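Local coordinates for protein-L-isoaspartate(D-aspartate) O-methyltransferase (Sulfolobus tokodaii, PDB 1VBF) that probably methylates L-isoaspartyl residues in damaged proteins, taking the methyl group from S-adenosyl-L-methionine, and so contributes to their repair or degradation, at residues B[122-125]-B[126-129]; B[81-84]-B[85-89]; B[128-131]-B[132-135]. One frame throughout, in Å; residues are numbered along the deposited sequence.

In the fold
Followed from the N terminus, the chain first reaches contact 2, where residues 81-89 leave the loop after strand 73-77 and start helix 83-91, the helix of a beta-alpha-beta unit ending in strand 94-99. After helix 102-109 and strand 118-122 comes contact 1, residues 122-129, with a tight turn at 124-128. Contact 3 closes the same loop where strand 135-140 begins. Contact 2 closes before the others open; contacts 1 and 3 overlap at Gly128 and Tyr129, and none nests within or crosses another. Contacts 1 and 3 have centres about 10 Å apart, contact 2 about 17 and 18 Å away. These two thus carry the chain from strand 118-122, outermost in this chain's sheet, to central strand 135-140.

Contact 1. Residues B[122-125]-B[126-129]; sequences LGDG and TLGY
Asp124 and Leu127 meet with their side chains at about a right angle, three residues apart round a tight turn. The methylene of the aspartate does the touching: Asp124 CB lies 3.6 Å from Leu127 CD1, and the carboxylate carbon Asp124 CG is 3.8 Å from Leu127 CG. Leucine reaches this position because its CG stands beside its own backbone N (chi1 -56°), which also sets Leu127 CG 3.5 Å from Asp124 O. The aspartate, with CG opposite its backbone N (chi1 -179°), sends its carboxylate past the leucine. There Asp124 OD2 takes a hydrogen bond from the backbone N of Leu199. A second bond, from Thr126 N to Asp124 OD1, is doubtful, since OD1 is modelled too close to the threonine. Thr126 itself packs against Leu148, Ile196, Leu199 and Tyr200.

Backbone bonds fix the turn on which these side chains are mounted. Leu127 N gives a nearly straight bond to Asp124 O (2.9 Å, 161° at the hydrogen), and Gly128 N gives one to Gly125 O at 2.7 Å. Two successive bonds between residues three apart are the mark of 3-10 geometry. Gly128 then leaves the turn at a positive phi, which suits a residue without a side chain. Gln154 grips what follows with both ends of its amide, at Leu127 O and Tyr129 N, while Leu127 packs on Asn181 of the second subunit.

In related class I methyltransferases an acidic residue after this strand commonly lies by the adenosine part of the cofactor; no ligand bears that out here. What the chemistry does imply is that the bond from Leu199 N to OD2 links the turn to a part of the chain far along the sequence and is likely to limit rotation of the Asp124 carboxylate.

Contact 2. Residues B[81-84]-B[85-89]; sequences IGYY and TALIA
Ala86 N donates to Gly82 O at 2.8 Å with an N-H...O angle of 167°, and this short, straight bond opens the first turn of helix 83-91. Gly82 is its N-cap residue. The helix belongs to the beta-alpha-beta unit of strands 73-77 and 94-99 in the Rossmann-like methyltransferase fold, and the glycine turns the chain into it with a positive phi. The next helical bonds, Leu87 N to Tyr83 O and Ile88 N to Tyr84 O, are both 3.2 Å long.

Two side-chain hydroxyls anchor this turn to its surroundings. Thr85 OG1 is hydrogen-bonded to Glu76 OE1 on strand 73-77, and Tyr84 OH to the backbone O of Thr54.

Beyond the polar groups, Leu87 lies over one face of the Tyr83 ring. Its CG is 4.2 Å from the ring centroid and 25° off the normal, a CH-pi arrangement. With CG opposite the backbone N (chi1 172°), the Tyr83 ring projects outward from the helix, where Leu87, one turn on, meets its face. Tyr83 CD2 in turn stands over the centre of the Tyr84 ring, which also stacks with Trp141. Ile60 and Leu63 of helix 56-65 pack on Leu87, while Ile88 faces Val74 and Val95 of the sheet. At the far end of the tyrosine ring, Leu87 CD1 comes within 3.5 Å of Tyr83 CZ.

Contact 3. Residues B[128-131]-B[132-135]; sequences GYEE and EKPY
Tyr129 O accepts a hydrogen bond from the phenol of Tyr135, 2.7 Å from Tyr135 OH. The hydroxyl lies in the carbonyl plane, on a lone pair, with a C=O...O angle of 134°. The two side chains cross obliquely and meet by their edges: Tyr135 OH sits in the plane of the Tyr129 ring, and Tyr129 O in the plane of the Tyr135 ring. The phenol oxygen, Tyr135 OH, is also 3.3 Å from Tyr129 CB. Tyr135 reaches back along the loop because its CG stands beside its backbone N (chi1 -64°).

This bond closes the last part of the loop joining strand 118-122 to strand 135-140 of the Rossmann-like sheet. Tyr135 is the first residue of the latter strand and bonds through its backbone to Gln154 and Lys156. Both tyrosines pack on Leu75 and Val96, and Tyr129 also on Ile121, so the pair packs on strands 73-77, 94-99 and 118-122 of the sheet. A phenylalanine at Tyr135 would probably fill much the same space but leave the carbonyl of Tyr129 without its phenol donor and the loop less firmly tied to the strand.

Toward the surface, Glu132 runs alongside the Tyr129 ring, its carboxylate turned only 27° from the ring plane. Glu132 CG is 4.0 Å from Tyr129 CE2, and Glu132 OE1 ends in a salt bridge with Lys73. Glu130 and Lys133 also lie side by side, but their contact is through the lysine methylenes, with Glu130 OE1 3.6 Å from Lys133 CD. The bent lysine chain leaves Lys133 NZ 5.9 Å from Glu130 OE2, too far for a salt bridge.

Contact 1. Residues B[122-125]-B[126-129]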
ATOM      1  N   LEU B 122     -37.615  13.019 -10.485  1.00 31.52           N
ATOM      2  CA  LEU B 122     -37.138  11.851  -9.738  1.00 30.08           C
ATOM      3  C   LEU B 122     -36.622  10.903 -10.823  1.00 30.09           C
ATOM      4  O   LEU B 122     -37.413  10.276 -11.492  1.00 31.82           O
ATOM      5  CB  LEU B 122     -38.281  11.168  -9.008  1.00 28.52           C
ATOM      6  CG  LEU B 122     -37.914  10.241  -7.837  1.00 33.55           C
ATOM      7  CD1 LEU B 122     -38.933   9.123  -7.797  1.00 29.86           C
ATOM      8  CD2 LEU B 122     -36.484   9.672  -7.948  1.00 30.73           C
ATOM      9  N   GLY B 123     -35.310  10.794 -11.005  1.00 29.43           N
ATOM     10  CA  GLY B 123     -34.806   9.936 -12.058  1.00 28.64           C
ATOM     11  C   GLY B 123     -33.295   9.861 -12.124  1.00 30.99           C
ATOM     12  O   GLY B 123     -32.599  10.302 -11.213  1.00 34.03           O
ATOM     13  N   ASP B 124     -32.785   9.297 -13.211  1.00 29.90           N
ATOM     14  CA  ASP B 124     -31.360   9.110 -13.426  1.00 28.15           C
ATOM     15  C   ASP B 124     -30.750  10.414 -13.897  1.00 28.56           C
ATOM     16  O   ASP B 124     -30.873  10.779 -15.072  1.00 30.59           O
ATOM     17  CB  ASP B 124     -31.168   8.026 -14.486  1.00 28.09           C
ATOM     18  CG  ASP B 124     -29.712   7.721 -14.772  1.00 29.16           C
ATOM     19  OD1 ASP B 124     -28.812   8.501 -14.395  1.00 28.31           O
ATOM     20  OD2 ASP B 124     -29.467   6.682 -15.405  1.00 30.68           O
ATOM     21  N   GLY B 125     -30.076  11.110 -12.995  1.00 28.50           N
ATOM     22  CA  GLY B 125     -29.469  12.380 -13.350  1.00 30.53           C
ATOM     23  C   GLY B 125     -28.430  12.281 -14.451  1.00 31.95           C
ATOM     24  O   GLY B 125     -28.122  13.262 -15.127  1.00 32.09           O
ATOM     25  N   THR B 126     -27.876  11.088 -14.617  1.00 32.97           N
ATOM     26  CA  THR B 126     -26.880  10.817 -15.641  1.00 33.12           C
ATOM     27  C   THR B 126     -27.458  11.078 -17.038  1.00 33.63           C
ATOM     28  O   THR B 126     -26.728  11.291 -18.010  1.00 31.13           O
ATOM     29  CB  THR B 126     -26.424   9.371 -15.479  1.00 34.57           C
ATOM     30  OG1 THR B 126     -25.282   9.347 -14.621  1.00 36.09           O
ATOM     31  CG2 THR B 126     -26.119   8.728 -16.796  1.00 36.22           C
ATOM     32  N   LEU B 127     -28.784  11.084 -17.117  1.00 34.29           N
ATOM     33  CA  LEU B 127     -29.466  11.325 -18.377  1.00 36.86           C
ATOM     34  C   LEU B 127     -29.742  12.813 -18.532  1.00 37.89           C
ATOM     35  O   LEU B 127     -30.154  13.277 -19.602  1.00 37.93           O
ATOM     36  CB  LEU B 127     -30.789  10.562 -18.406  1.00 37.19           C
ATOM     37  CG  LEU B 127     -30.602   9.062 -18.163  1.00 40.16           C
ATOM     38  CD1 LEU B 127     -31.943   8.377 -17.966  1.00 37.94           C
ATOM     39  CD2 LEU B 127     -29.828   8.463 -19.334  1.00 38.81           C
ATOM     40  N   GLY B 128     -29.489  13.566 -17.471  1.00 38.10           N
ATOM     41  CA  GLY B 128     -29.781  14.979 -17.531  1.00 37.93           C
ATOM     42  C   GLY B 128     -31.282  15.042 -17.677  1.00 37.87           C
ATOM     43  O   GLY B 128     -31.977  14.248 -17.049  1.00 36.77           O
ATOM     44  N   TYR B 129     -31.780  15.960 -18.502  1.00 39.61           N
ATOM     45  CA  TYR B 129     -33.217  16.104 -18.732  1.00 40.58           C
ATOM     46  C   TYR B 129     -33.500  16.725 -20.096  1.00 42.31           C
ATOM     47  O   TYR B 129     -33.612  17.935 -20.253  1.00 39.13           O
ATOM     48  CB  TYR B 129     -33.874  16.952 -17.647  1.00 38.83           C
ATOM     49  CG  TYR B 129     -35.364  16.736 -17.584  1.00 38.90           C
ATOM     50  CD1 TYR B 129     -35.887  15.487 -17.258  1.00 38.13           C
ATOM     51  CD2 TYR B 129     -36.258  17.765 -17.890  1.00 39.33           C
ATOM     52  CE1 TYR B 129     -37.250  15.263 -17.238  1.00 38.17           C
ATOM     53  CE2 TYR B 129     -37.636  17.548 -17.871  1.00 37.89           C
ATOM     54  CZ  TYR B 129     -38.123  16.295 -17.547  1.00 37.74           C
ATOM     55  OH  TYR B 129     -39.471  16.059 -17.555  1.00 38.13           O
TER

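Contact 2. Residues B[81-84]-B[85-89]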
ATOM      1  N   ILE B  81     -31.030  18.145  -0.566  1.00 34.16           N
ATOM      2  CA  ILE B  81     -31.931  18.845   0.343  1.00 32.41           C
ATOM      3  C   ILE B  81     -32.532  20.123  -0.221  1.00 32.25           C
ATOM      4  O   ILE B  81     -33.223  20.833   0.480  1.00 33.58           O
ATOM      5  CB  ILE B  81     -31.241  19.178   1.675  1.00 31.49           C
ATOM      6  CG1 ILE B  81     -30.171  20.250   1.460  1.00 32.93           C
ATOM      7  CG2 ILE B  81     -30.631  17.926   2.265  1.00 30.72           C
ATOM      8  CD1 ILE B  81     -29.558  20.767   2.754  1.00 30.69           C
ATOM      9  N   GLY B  82     -32.252  20.436  -1.476  1.00 32.79           N
ATOM     10  CA  GLY B  82     -32.843  21.616  -2.090  1.00 32.96           C
ATOM     11  C   GLY B  82     -32.260  22.989  -1.841  1.00 34.79           C
ATOM     12  O   GLY B  82     -32.664  23.942  -2.511  1.00 35.94           O
ATOM     13  N   TYR B  83     -31.317  23.112  -0.904  1.00 35.35           N
ATOM     14  CA  TYR B  83     -30.700  24.408  -0.608  1.00 33.76           C
ATOM     15  C   TYR B  83     -29.987  25.105  -1.788  1.00 33.31           C
ATOM     16  O   TYR B  83     -30.183  26.311  -2.029  1.00 31.53           O
ATOM     17  CB  TYR B  83     -29.718  24.271   0.543  1.00 33.36           C
ATOM     18  CG  TYR B  83     -28.929  25.528   0.765  1.00 32.54           C
ATOM     19  CD1 TYR B  83     -29.534  26.665   1.290  1.00 36.52           C
ATOM     20  CD2 TYR B  83     -27.602  25.612   0.384  1.00 34.02           C
ATOM     21  CE1 TYR B  83     -28.825  27.889   1.433  1.00 37.72           C
ATOM     22  CE2 TYR B  83     -26.871  26.831   0.512  1.00 37.95           C
ATOM     23  CZ  TYR B  83     -27.488  27.964   1.039  1.00 37.41           C
ATOM     24  OH  TYR B  83     -26.777  29.146   1.185  1.00 34.21           O
ATOM     25  N   TYR B  84     -29.150  24.378  -2.518  1.00 31.15           N
ATOM     26  CA  TYR B  84     -28.482  25.028  -3.635  1.00 32.36           C
ATOM     27  C   TYR B  84     -29.498  25.264  -4.752  1.00 32.51           C
ATOM     28  O   TYR B  84     -29.329  26.166  -5.589  1.00 31.42           O
ATOM     29  CB  TYR B  84     -27.291  24.195  -4.151  1.00 32.57           C
ATOM     30  CG  TYR B  84     -26.183  24.023  -3.137  1.00 33.71           C
ATOM     31  CD1 TYR B  84     -25.967  22.800  -2.527  1.00 33.61           C
ATOM     32  CD2 TYR B  84     -25.392  25.104  -2.742  1.00 35.25           C
ATOM     33  CE1 TYR B  84     -25.018  22.643  -1.557  1.00 34.52           C
ATOM     34  CE2 TYR B  84     -24.420  24.955  -1.756  1.00 35.22           C
ATOM     35  CZ  TYR B  84     -24.243  23.719  -1.173  1.00 36.18           C
ATOM     36  OH  TYR B  84     -23.286  23.550  -0.207  1.00 37.96           O
ATOM     37  N   THR B  85     -30.560  24.455  -4.748  1.00 31.40           N
ATOM     38  CA  THR B  85     -31.597  24.584  -5.749  1.00 31.23           C
ATOM     39  C   THR B  85     -32.245  25.941  -5.487  1.00 30.95           C
ATOM     40  O   THR B  85     -32.344  26.764  -6.396  1.00 30.50           O
ATOM     41  CB  THR B  85     -32.636  23.454  -5.641  1.00 32.83           C
ATOM     42  OG1 THR B  85     -31.971  22.223  -5.341  1.00 34.99           O
ATOM     43  CG2 THR B  85     -33.388  23.292  -6.966  1.00 30.97           C
ATOM     44  N   ALA B  86     -32.659  26.185  -4.244  1.00 29.92           N
ATOM     45  CA  ALA B  86     -33.244  27.478  -3.877  1.00 30.55           C
ATOM     46  C   ALA B  86     -32.376  28.687  -4.324  1.00 31.30           C
ATOM     47  O   ALA B  86     -32.890  29.596  -4.972  1.00 33.87           O
ATOM     48  CB  ALA B  86     -33.482  27.543  -2.371  1.00 28.83           C
ATOM     49  N   LEU B  87     -31.081  28.705  -3.985  1.00 29.77           N
ATOM     50  CA  LEU B  87     -30.196  29.808  -4.376  1.00 27.42           C
ATOM     51  C   LEU B  87     -30.172  30.064  -5.882  1.00 28.48           C
ATOM     52  O   LEU B  87     -30.060  31.214  -6.315  1.00 28.69           O
ATOM     53  CB  LEU B  87     -28.764  29.556  -3.904  1.00 26.40           C
ATOM     54  CG  LEU B  87     -28.475  29.384  -2.402  1.00 27.66           C
ATOM     55  CD1 LEU B  87     -26.983  29.149  -2.221  1.00 24.37           C
ATOM     56  CD2 LEU B  87     -28.924  30.613  -1.598  1.00 25.60           C
ATOM     57  N   ILE B  88     -30.271  29.010  -6.688  1.00 27.99           N
ATOM     58  CA  ILE B  88     -30.269  29.182  -8.136  1.00 27.95           C
ATOM     59  C   ILE B  88     -31.619  29.771  -8.587  1.00 30.55           C
ATOM     60  O   ILE B  88     -31.687  30.720  -9.384  1.00 31.01           O
ATOM     61  CB  ILE B  88     -30.020  27.829  -8.839  1.00 26.98           C
ATOM     62  CG1 ILE B  88     -28.684  27.253  -8.371  1.00 25.35           C
ATOM     63  CG2 ILE B  88     -30.017  28.002 -10.377  1.00 25.27           C
ATOM     64  CD1 ILE B  88     -28.394  25.885  -8.910  1.00 23.73           C
ATOM     65  N   ALA B  89     -32.693  29.198  -8.062  1.00 32.28           N
ATOM     66  CA  ALA B  89     -34.047  29.643  -8.372  1.00 33.36           C
ATOM     67  C   ALA B  89     -34.201  31.151  -8.119  1.00 34.59           C
ATOM     68  O   ALA B  89     -34.888  31.856  -8.859  1.00 35.57           O
ATOM     69  CB  ALA B  89     -35.033  28.868  -7.525  1.00 32.33           C
TER

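Contact 3. Residues B[128-131]-B[132-135]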
ATOM      1  N   GLY B 128     -29.489  13.566 -17.471  1.00 38.10           N
ATOM      2  CA  GLY B 128     -29.781  14.979 -17.531  1.00 37.93           C
ATOM      3  C   GLY B 128     -31.282  15.042 -17.677  1.00 37.87           C
ATOM      4  O   GLY B 128     -31.977  14.248 -17.049  1.00 36.77           O
ATOM      5  N   TYR B 129     -31.780  15.960 -18.502  1.00 39.61           N
ATOM      6  CA  TYR B 129     -33.217  16.104 -18.732  1.00 40.58           C
ATOM      7  C   TYR B 129     -33.500  16.725 -20.096  1.00 42.31           C
ATOM      8  O   TYR B 129     -33.612  17.935 -20.253  1.00 39.13           O
ATOM      9  CB  TYR B 129     -33.874  16.952 -17.647  1.00 38.83           C
ATOM     10  CG  TYR B 129     -35.364  16.736 -17.584  1.00 38.90           C
ATOM     11  CD1 TYR B 129     -35.887  15.487 -17.258  1.00 38.13           C
ATOM     12  CD2 TYR B 129     -36.258  17.765 -17.890  1.00 39.33           C
ATOM     13  CE1 TYR B 129     -37.250  15.263 -17.238  1.00 38.17           C
ATOM     14  CE2 TYR B 129     -37.636  17.548 -17.871  1.00 37.89           C
ATOM     15  CZ  TYR B 129     -38.123  16.295 -17.547  1.00 37.74           C
ATOM     16  OH  TYR B 129     -39.471  16.059 -17.555  1.00 38.13           O
ATOM     17  N   GLU B 130     -33.612  15.824 -21.065  1.00 46.54           N
ATOM     18  CA  GLU B 130     -33.858  16.119 -22.474  1.00 49.16           C
ATOM     19  C   GLU B 130     -34.929  17.152 -22.731  1.00 49.82           C
ATOM     20  O   GLU B 130     -34.726  18.138 -23.405  1.00 50.05           O
ATOM     21  CB  GLU B 130     -34.282  14.837 -23.215  1.00 52.12           C
ATOM     22  CG  GLU B 130     -33.260  14.267 -24.182  1.00 59.52           C
ATOM     23  CD  GLU B 130     -32.742  15.308 -25.146  1.00 64.11           C
ATOM     24  OE1 GLU B 130     -33.571  15.890 -25.888  1.00 65.77           O
ATOM     25  OE2 GLU B 130     -31.507  15.541 -25.158  1.00 67.21           O
ATOM     26  N   GLU B 131     -36.094  16.859 -22.179  1.00 50.83           N
ATOM     27  CA  GLU B 131     -37.337  17.611 -22.338  1.00 51.22           C
ATOM     28  C   GLU B 131     -37.401  19.116 -22.117  1.00 50.62           C
ATOM     29  O   GLU B 131     -38.319  19.744 -22.632  1.00 52.09           O
ATOM     30  CB  GLU B 131     -38.412  16.896 -21.541  1.00 54.00           C
ATOM     31  CG  GLU B 131     -37.847  15.702 -20.740  1.00 61.17           C
ATOM     32  CD  GLU B 131     -38.378  14.353 -21.197  1.00 63.94           C
ATOM     33  OE1 GLU B 131     -39.618  14.237 -21.366  1.00 67.11           O
ATOM     34  OE2 GLU B 131     -37.561  13.420 -21.383  1.00 66.75           O
ATOM     35  N   GLU B 132     -36.482  19.716 -21.360  1.00 48.81           N
ATOM     36  CA  GLU B 132     -36.432  21.186 -21.222  1.00 47.48           C
ATOM     37  C   GLU B 132     -35.035  21.515 -21.724  1.00 48.16           C
ATOM     38  O   GLU B 132     -34.367  22.442 -21.270  1.00 49.00           O
ATOM     39  CB  GLU B 132     -36.605  21.618 -19.778  1.00 46.38           C
ATOM     40  CG  GLU B 132     -37.960  21.318 -19.175  1.00 47.35           C
ATOM     41  CD  GLU B 132     -39.110  22.149 -19.756  1.00 48.39           C
ATOM     42  OE1 GLU B 132     -39.024  23.402 -19.765  1.00 45.95           O
ATOM     43  OE2 GLU B 132     -40.105  21.529 -20.202  1.00 50.88           O
ATOM     44  N   LYS B 133     -34.672  20.716 -22.722  1.00 49.45           N
ATOM     45  CA  LYS B 133     -33.386  20.664 -23.377  1.00 49.22           C
ATOM     46  C   LYS B 133     -32.383  21.756 -23.335  1.00 47.81           C
ATOM     47  O   LYS B 133     -31.397  21.614 -22.627  1.00 52.38           O
ATOM     48  CB  LYS B 133     -33.514  20.255 -24.848  1.00 50.90           C
ATOM     49  CG  LYS B 133     -32.236  19.591 -25.347  1.00 52.46           C
ATOM     50  CD  LYS B 133     -32.339  19.143 -26.796  1.00 57.04           C
ATOM     51  CE  LYS B 133     -31.967  20.288 -27.733  1.00 60.51           C
ATOM     52  NZ  LYS B 133     -30.582  20.831 -27.481  1.00 63.38           N
ATOM     53  N   PRO B 134     -32.585  22.860 -24.062  1.00 43.78           N
ATOM     54  CA  PRO B 134     -31.519  23.873 -23.996  1.00 41.29           C
ATOM     55  C   PRO B 134     -31.274  24.478 -22.627  1.00 39.85           C
ATOM     56  O   PRO B 134     -32.134  25.182 -22.103  1.00 41.28           O
ATOM     57  CB  PRO B 134     -31.956  24.914 -25.030  1.00 39.95           C
ATOM     58  CG  PRO B 134     -33.147  24.268 -25.743  1.00 40.38           C
ATOM     59  CD  PRO B 134     -33.780  23.405 -24.706  1.00 39.70           C
ATOM     60  N   TYR B 135     -30.123  24.187 -22.020  1.00 37.33           N
ATOM     61  CA  TYR B 135     -29.821  24.759 -20.709  1.00 35.23           C
ATOM     62  C   TYR B 135     -28.680  25.750 -20.846  1.00 34.94           C
ATOM     63  O   TYR B 135     -27.849  25.641 -21.753  1.00 33.37           O
ATOM     64  CB  TYR B 135     -29.416  23.692 -19.690  1.00 34.85           C
ATOM     65  CG  TYR B 135     -30.498  22.706 -19.362  1.00 34.03           C
ATOM     66  CD1 TYR B 135     -30.485  21.422 -19.892  1.00 32.90           C
ATOM     67  CD2 TYR B 135     -31.580  23.078 -18.581  1.00 35.72           C
ATOM     68  CE1 TYR B 135     -31.524  20.539 -19.651  1.00 33.60           C
ATOM     69  CE2 TYR B 135     -32.628  22.198 -18.339  1.00 35.00           C
ATOM     70  CZ  TYR B 135     -32.592  20.932 -18.869  1.00 33.31           C
ATOM     71  OH  TYR B 135     -33.609  20.065 -18.561  1.00 35.08           O
TER